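Local coordinates for outer membrane porin F (Pseudomonas aeruginosa, PDB 4RLC), which forms an eight-stranded beta-barrel in the outer membrane with its N-terminal domain and, as a porin, probably lets small molecules cross, at residues Pro101-Gly106 / Ile130-Lys135. Residues are numbered along the deposited sequence; the frame is centred on the assembly and turned at random.
Sequences PYVSAG and IGAGLK. With C8E ((hydroxyethyloxy)tri(ethyloxy)octane), chain B.
With CG of Y102 set between its backbone N and carbonyl carbon (chi1 72°), the phenol ring swings across to the partner strand and lies flat over G133. The CA of G133 stands 3.7 Å from the ring centroid, a CH-pi contact over the face, and since G133 has no side chain the ring rests directly on backbone. This is the aromatic rescue of glycine in an antiparallel sheet: the same two residues form a hydrogen-bonded pair, Y102 N to G133 O at 2.9 Å and G133 N to Y102 O at 3.0 Å. K135 lays its aliphatic chain obliquely against the ring, CG 3.7 Å from Y102 CD2, before bending at chi3 (71°). S104 and G131 make the next hydrogen-bonded pair. On the other face, which carries V103 and A132, P101 CB meets L134 CD2 at 3.8 Å, and the detergent C8E runs over this apolar surface, its C4 3.8 Å from L134 CG, consistent with a lipid-facing wall. Inside the barrel, K135 NZ forms salt bridges with E22 and E57. The paired segments belong to the hairpin of strands 98-115 and 120-137, flanked in the closed eight-stranded barrel by strands 80-91 and 142-153.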
loop_
_atom_site.group_PDB
_atom_site.type_symbol
_atom_site.label_atom_id
_atom_site.label_comp_id
_atom_site.label_asym_id
_atom_site.label_seq_id
_atom_site.Cartn_x
_atom_site.Cartn_y
_atom_site.Cartn_z
ATOM N N PRO A 101 12.712 7.659 3.401
ATOM C CA PRO A 101 11.673 7.172 4.265
ATOM C C PRO A 101 10.345 7.879 3.993
ATOM O O PRO A 101 10.371 9.027 3.508
ATOM C CB PRO A 101 12.207 7.537 5.663
ATOM C CG PRO A 101 13.664 7.911 5.494
ATOM C CD PRO A 101 13.708 8.470 4.083
ATOM N N TYR A 102 9.227 7.268 4.394
ATOM C CA TYR A 102 7.946 7.901 4.238
ATOM C C TYR A 102 6.962 7.552 5.329
ATOM O O TYR A 102 7.073 6.570 6.047
ATOM C CB TYR A 102 7.358 7.493 2.835
ATOM C CG TYR A 102 6.893 6.041 2.755
ATOM C CD1 TYR A 102 5.653 5.658 3.236
ATOM C CD2 TYR A 102 7.737 5.003 2.248
ATOM C CE1 TYR A 102 5.265 4.327 3.232
ATOM C CE2 TYR A 102 7.326 3.691 2.242
ATOM C CZ TYR A 102 6.100 3.367 2.705
ATOM O OH TYR A 102 5.698 2.077 2.764
ATOM N N VAL A 103 5.957 8.409 5.416
ATOM C CA VAL A 103 4.745 8.145 6.193
ATOM C C VAL A 103 3.506 8.340 5.285
ATOM O O VAL A 103 3.559 9.039 4.318
ATOM C CB VAL A 103 4.657 9.052 7.431
ATOM C CG1 VAL A 103 5.789 8.752 8.380
ATOM C CG2 VAL A 103 4.639 10.534 7.084
ATOM N N SER A 104 2.437 7.613 5.577
ATOM C CA SER A 104 1.274 7.614 4.742
ATOM C C SER A 104 0.008 7.423 5.543
ATOM O O SER A 104 0.021 6.947 6.686
ATOM C CB SER A 104 1.315 6.534 3.663
ATOM O OG SER A 104 1.288 5.314 4.228
ATOM N N ALA A 105 -1.072 7.933 4.947
ATOM C CA ALA A 105 -2.420 7.756 5.506
ATOM C C ALA A 105 -3.429 7.742 4.376
ATOM O O ALA A 105 -3.218 8.344 3.360
ATOM C CB ALA A 105 -2.764 8.894 6.477
ATOM N N GLY A 106 -4.528 7.030 4.573
ATOM C CA GLY A 106 -5.486 6.902 3.469
ATOM C C GLY A 106 -6.711 6.135 3.910
ATOM O O GLY A 106 -6.946 5.877 5.097
ATOM N N ILE A 130 -2.911 3.780 8.157
ATOM C CA ILE A 130 -1.779 4.597 8.423
ATOM C C ILE A 130 -0.559 3.703 8.154
ATOM O O ILE A 130 -0.613 2.476 8.323
ATOM C CB ILE A 130 -1.818 5.113 9.896
ATOM C CG1 ILE A 130 -0.634 6.006 10.181
ATOM C CG2 ILE A 130 -1.852 3.969 10.883
ATOM C CD1 ILE A 130 -0.996 7.198 11.011
ATOM N N GLY A 131 0.533 4.310 7.739
ATOM C CA GLY A 131 1.725 3.550 7.485
ATOM C C GLY A 131 2.989 4.320 7.490
ATOM O O GLY A 131 3.015 5.564 7.477
ATOM N N ALA A 132 4.076 3.567 7.441
ATOM C CA ALA A 132 5.386 4.158 7.303
ATOM C C ALA A 132 6.315 3.132 6.605
ATOM O O ALA A 132 6.109 1.911 6.604
ATOM C CB ALA A 132 5.985 4.504 8.702
ATOM N N GLY A 133 7.375 3.619 6.044
ATOM C CA GLY A 133 8.289 2.716 5.363
ATOM C C GLY A 133 9.544 3.363 4.854
ATOM O O GLY A 133 9.831 4.540 5.109
ATOM N N LEU A 134 10.318 2.538 4.133
ATOM C CA LEU A 134 11.607 2.965 3.571
ATOM C C LEU A 134 11.531 2.690 2.066
ATOM O O LEU A 134 11.229 1.547 1.675
ATOM C CB LEU A 134 12.699 2.152 4.159
ATOM C CG LEU A 134 12.852 2.396 5.676
ATOM C CD1 LEU A 134 13.923 1.470 6.198
ATOM C CD2 LEU A 134 13.170 3.836 5.959
ATOM N N LYS A 135 11.813 3.691 1.244
ATOM C CA LYS A 135 11.915 3.480 -0.217
ATOM C C LYS A 135 13.327 3.824 -0.589
ATOM O O LYS A 135 13.801 4.939 -0.297
ATOM C CB LYS A 135 10.918 4.348 -1.014
ATOM C CG LYS A 135 9.487 3.932 -0.852
ATOM C CD LYS A 135 8.535 5.005 -1.407
ATOM C CE LYS A 135 8.569 5.093 -2.904
ATOM N NZ LYS A 135 7.329 5.879 -3.338
HETATM C C1 C8E B . 10.133 -1.187 8.182
HETATM C C2 C8E B . 10.678 0.229 8.167
HETATM C C3 C8E B . 9.863 1.262 8.932
HETATM C C4 C8E B . 10.453 2.634 8.670
HETATM C C5 C8E B . 9.946 3.808 9.483
HETATM C C6 C8E B . 10.510 5.102 8.897
HETATM C C7 C8E B . 9.674 6.365 9.119
HETATM C C8 C8E B . 10.404 7.583 8.545
HETATM O O9 C8E B . 9.920 8.853 9.015
HETATM C C10 C8E B . 10.832 9.957 9.272
HETATM C C11 C8E B . 12.191 10.038 8.580
HETATM O O12 C8E B . 12.800 11.163 9.216
HETATM C C13 C8E B . 13.928 11.833 8.660
HETATM C C14 C8E B . 15.079 10.913 8.341
HETATM O O15 C8E B . 14.870 10.643 6.945
#